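Local coordinates for protein putative N-acetylmuramoyl-L-alanine amidase,autolysin cwp6 (Peptoclostridium difficile, PDB 5J72) that probably hydrolyses the amide bond between N-acetylmuramic acid and L-alanine in peptidoglycan, as a zinc-dependent autolysin of the cell wall, at residues 480-483 / 484-488; 561-564 / 565-569. One frame throughout, in Å; residues are numbered along the deposited sequence.

Contact 1 (480-483 / 484-488); sequences YTLN and TALAT
T484 folds its hydroxyl back on the preceding turn of helix 477-494 and donates to the carbonyl of Y480, with OG1 2.7 Å from Y480 O. The same oxygen takes the regular helical bond from the T484 backbone N at 2.9 Å. The two donors arrive from opposite faces of the Y480 carbonyl plane, so one acceptor is gripped twice by a single residue. With chi1 at -61°, OG1 sits beside the T484 backbone N and is carried to the carbonyl; it also hydrogen-bonds Y531 OH. Next to it the packing is close and buried: the A485 methyl CB lies 3.2 Å from T481 O, while A485 itself rests on I456, P458 and I529 of the neighbouring strands. T481 points away from this turn and gives its OG1 to G459 O. The other flank is looser, with L482 and N483 partly exposed. There L482, its CG swung opposite the backbone N (chi1 178°), crosses L486 at a slant, L482 CG 3.8 Å from L486 CD1; L486 itself is buried against Y402. N483 closes its turn less firmly, through a weak bond from A487 N to N483 O at 3.4 Å. A helix with its inner face pressed on the central sheet, beginning at the zinc ligand E477, is in keeping with the alpha/beta fold of the Amidase_3 family.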
loop_
_atom_site.group_PDB
_atom_site.type_symbol
_atom_site.label_atom_id
_atom_site.label_comp_id
_atom_site.label_asym_id
_atom_site.label_seq_id
_atom_site.Cartn_x
_atom_site.Cartn_y
_atom_site.Cartn_z
ATOM N N TYR A 480 0.171 11.542 -20.789
ATOM C CA TYR A 480 1.407 10.847 -21.101
ATOM C C TYR A 480 2.521 11.611 -20.422
ATOM O O TYR A 480 3.507 10.974 -20.000
ATOM C CB TYR A 480 1.641 10.859 -22.617
ATOM C CG TYR A 480 1.079 9.628 -23.265
ATOM C CD1 TYR A 480 1.917 8.591 -23.673
ATOM C CD2 TYR A 480 -0.288 9.501 -23.498
ATOM C CE1 TYR A 480 1.413 7.465 -24.295
ATOM C CE2 TYR A 480 -0.805 8.370 -24.126
ATOM C CZ TYR A 480 0.051 7.355 -24.526
ATOM O OH TYR A 480 -0.420 6.233 -25.171
ATOM N N THR A 481 2.386 12.962 -20.298
ATOM C CA THR A 481 3.524 13.633 -19.644
ATOM C C THR A 481 3.501 13.266 -18.188
ATOM O O THR A 481 4.582 13.095 -17.590
ATOM C CB THR A 481 3.487 15.189 -19.782
ATOM O OG1 THR A 481 2.305 15.694 -19.166
ATOM C CG2 THR A 481 3.501 15.638 -21.227
ATOM N N LEU A 482 2.305 13.195 -17.570
ATOM C CA LEU A 482 2.298 12.821 -16.142
ATOM C C LEU A 482 2.872 11.377 -15.896
ATOM O O LEU A 482 3.674 11.179 -14.987
ATOM C CB LEU A 482 0.864 12.908 -15.529
ATOM C CG LEU A 482 0.839 12.475 -14.054
ATOM C CD1 LEU A 482 1.703 13.392 -13.215
ATOM C CD2 LEU A 482 -0.620 12.496 -13.594
ATOM N N ASN A 483 2.439 10.387 -16.689
ATOM C CA ASN A 483 2.950 9.004 -16.501
ATOM C C ASN A 483 4.489 8.954 -16.783
ATOM O O ASN A 483 5.196 8.268 -16.078
ATOM C CB ASN A 483 2.235 8.070 -17.425
ATOM C CG ASN A 483 0.781 7.954 -17.010
ATOM O OD1 ASN A 483 0.498 8.042 -15.796
ATOM N ND2 ASN A 483 -0.181 7.889 -17.958
ATOM N N THR A 484 4.961 9.710 -17.794
ATOM C CA THR A 484 6.398 9.719 -18.081
ATOM C C THR A 484 7.145 10.351 -16.891
ATOM O O THR A 484 8.133 9.800 -16.393
ATOM C CB THR A 484 6.659 10.576 -19.348
ATOM O OG1 THR A 484 5.970 9.989 -20.423
ATOM C CG2 THR A 484 8.207 10.638 -19.678
ATOM N N ALA A 485 6.631 11.508 -16.400
ATOM C CA ALA A 485 7.276 12.246 -15.338
ATOM C C ALA A 485 7.307 11.481 -14.040
ATOM O O ALA A 485 8.298 11.612 -13.278
ATOM C CB ALA A 485 6.601 13.642 -15.117
ATOM N N LEU A 486 6.301 10.714 -13.745
ATOM C CA LEU A 486 6.309 9.940 -12.474
ATOM C C LEU A 486 7.481 8.925 -12.567
ATOM O O LEU A 486 8.172 8.699 -11.574
ATOM C CB LEU A 486 4.942 9.159 -12.311
ATOM C CG LEU A 486 3.816 10.200 -11.868
ATOM C CD1 LEU A 486 2.384 9.580 -12.143
ATOM C CD2 LEU A 486 3.964 10.585 -10.354
ATOM N N ALA A 487 7.645 8.330 -13.736
ATOM C CA ALA A 487 8.724 7.314 -13.892
ATOM C C ALA A 487 10.106 7.979 -13.800
ATOM O O ALA A 487 11.036 7.400 -13.237
ATOM C CB ALA A 487 8.537 6.602 -15.213
ATOM N N THR A 488 10.268 9.195 -14.372
ATOM C CA THR A 488 11.529 9.908 -14.229
ATOM C C THR A 488 11.808 10.213 -12.770
ATOM O O THR A 488 12.941 10.096 -12.272
ATOM C CB THR A 488 11.435 11.282 -14.986
ATOM O OG1 THR A 488 11.158 10.998 -16.346
ATOM C CG2 THR A 488 12.760 12.130 -14.822
#

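Contact 2 (561-564 / 565-569); sequences NILK and RILEK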
loop_
_atom_site.group_PDB
_atom_site.type_symbol
_atom_site.label_atom_id
_atom_site.label_comp_id
_atom_site.label_asym_id
_atom_site.label_seq_id
_atom_site.Cartn_x
_atom_site.Cartn_y
_atom_site.Cartn_z
ATOM N N ASN A 561 22.688 14.859 -23.067
ATOM C CA ASN A 561 22.636 13.608 -22.262
ATOM C C ASN A 561 21.277 12.946 -22.362
ATOM O O ASN A 561 21.189 11.748 -22.630
ATOM C CB ASN A 561 22.940 13.926 -20.815
ATOM C CG ASN A 561 24.368 14.266 -20.575
ATOM O OD1 ASN A 561 25.180 13.878 -21.409
ATOM N ND2 ASN A 561 24.738 14.985 -19.507
ATOM N N ILE A 562 20.165 13.712 -22.160
ATOM C CA ILE A 562 18.800 13.082 -22.205
ATOM C C ILE A 562 18.485 12.572 -23.557
ATOM O O ILE A 562 17.934 11.472 -23.722
ATOM C CB ILE A 562 17.746 14.157 -21.726
ATOM C CG1 ILE A 562 18.014 14.472 -20.234
ATOM C CG2 ILE A 562 16.307 13.644 -21.991
ATOM C CD1 ILE A 562 17.358 15.762 -19.735
ATOM N N LEU A 563 18.818 13.335 -24.591
ATOM C CA LEU A 563 18.528 12.868 -25.953
ATOM C C LEU A 563 19.286 11.529 -26.212
ATOM O O LEU A 563 18.753 10.585 -26.754
ATOM C CB LEU A 563 19.050 14.004 -26.934
ATOM C CG LEU A 563 18.903 13.632 -28.410
ATOM C CD1 LEU A 563 17.453 13.462 -28.814
ATOM C CD2 LEU A 563 19.507 14.752 -29.248
ATOM N N LYS A 564 20.570 11.491 -25.811
ATOM C CA LYS A 564 21.360 10.252 -25.967
ATOM C C LYS A 564 20.638 9.103 -25.227
ATOM O O LYS A 564 20.387 8.050 -25.824
ATOM C CB LYS A 564 22.748 10.483 -25.338
ATOM C CG LYS A 564 23.669 9.269 -25.429
ATOM C CD LYS A 564 25.100 9.604 -24.957
ATOM C CE LYS A 564 26.169 8.724 -25.686
ATOM N NZ LYS A 564 27.355 8.410 -24.810
ATOM N N ARG A 565 20.260 9.319 -23.924
ATOM C CA ARG A 565 19.623 8.176 -23.196
ATOM C C ARG A 565 18.311 7.739 -23.812
ATOM O O ARG A 565 18.036 6.549 -23.875
ATOM C CB ARG A 565 19.457 8.530 -21.731
ATOM C CG ARG A 565 20.818 8.756 -21.029
ATOM C CD ARG A 565 21.762 7.524 -21.171
ATOM N NE ARG A 565 22.807 7.682 -20.167
ATOM C CZ ARG A 565 23.640 6.714 -19.806
ATOM N NH1 ARG A 565 24.536 6.931 -18.858
ATOM N NH2 ARG A 565 23.591 5.533 -20.402
ATOM N N ILE A 566 17.486 8.689 -24.298
ATOM C CA ILE A 566 16.228 8.272 -24.881
ATOM C C ILE A 566 16.481 7.394 -26.090
ATOM O O ILE A 566 15.870 6.324 -26.268
ATOM C CB ILE A 566 15.402 9.520 -25.301
ATOM C CG1 ILE A 566 14.933 10.260 -24.023
ATOM C CG2 ILE A 566 14.189 9.081 -26.194
ATOM C CD1 ILE A 566 14.165 11.553 -24.386
ATOM N N LEU A 567 17.406 7.869 -26.954
ATOM C CA LEU A 567 17.710 7.144 -28.176
ATOM C C LEU A 567 18.343 5.773 -27.870
ATOM O O LEU A 567 18.242 4.898 -28.712
ATOM C CB LEU A 567 18.591 8.027 -29.057
ATOM C CG LEU A 567 17.791 9.240 -29.657
ATOM C CD1 LEU A 567 18.722 10.281 -30.288
ATOM C CD2 LEU A 567 16.821 8.703 -30.708
ATOM N N GLU A 568 18.961 5.573 -26.680
ATOM C CA GLU A 568 19.520 4.249 -26.337
ATOM C C GLU A 568 18.403 3.197 -26.242
ATOM O O GLU A 568 18.706 2.019 -26.406
ATOM C CB GLU A 568 20.337 4.320 -24.987
ATOM C CG GLU A 568 21.636 5.098 -25.199
ATOM C CD GLU A 568 22.557 5.173 -23.963
ATOM O OE1 GLU A 568 22.166 4.710 -22.867
ATOM O OE2 GLU A 568 23.707 5.716 -24.120
ATOM N N LYS A 569 17.104 3.577 -26.009
ATOM C CA LYS A 569 16.017 2.573 -25.870
ATOM C C LYS A 569 14.925 2.751 -26.854
ATOM O O LYS A 569 14.026 1.935 -26.910
ATOM C CB LYS A 569 15.304 2.648 -24.495
ATOM C CG LYS A 569 16.220 2.490 -23.328
ATOM C CD LYS A 569 16.577 1.050 -23.092
ATOM C CE LYS A 569 18.033 1.027 -22.724
ATOM N NZ LYS A 569 18.425 -0.245 -22.079
HETATM O O HOH W 1 26.423 6.561 -23.039
#
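L563 and L567 lie side by side, their side chains pointing the same way, on helix 554-569, which joins strands 541-544 and 574-578 in a beta-alpha-beta unit. CD1 of L563 meets CD1 of L567 at 3.7 Å, and both leucines reach N574 at the start of the second strand. The two get there differently: CG of L563 stands opposite its backbone N (chi1 176°), beside the carbonyl carbon. L567 instead tucks CG beside its own N (chi1 -71°) and brings it up to the oxygen end of the L563 carbonyl, CG 3.3 Å from L563 O. On the buried face I562 and I566 meet at an angle, the gamma branch CG2 of I562 touching CD1 of I566 at 3.8 Å, with V602 of strand 599-606 packed against both. The remaining face is polar. K564 and E568 cross, the aliphatic part of the lysine passing the carboxylate, with K564 CG 3.8 Å from E568 OE2. R565 lays its guanidinium edge-on to E568, and NH2 donates to OE1 over 3.0 Å at 159°, on the syn side of that oxygen; R565 NE is salt-bridged to D635 of helix 619-637. The ammonium of K564 stops short of a direct salt bridge: one water accepts from K564 NZ at 2.7 Å and donates to E568 OE2 at 3.0 Å.

Contacts 1 and 2 each span about two and a half turns of one helix in the same amidase domain, their centres about 16 Å apart and their nearest atoms about 8 Å apart, without touching. Helix 619-637 connects them: V622, M625 and I629 pack on T484 in contact 1, while I631, I633 and D635 meet the helix of contact 2. Each also rests on strands of the six-stranded mixed sheet, contact 1 on 453-458 and 525-532, contact 2 on 541-544, 574-578 and 599-606. Their relation to the metal differs. The T481 side chain is about 6 Å from the zinc ion held by H460, E477 and H530, whereas the I566 side chain is about 11 Å from that of H530.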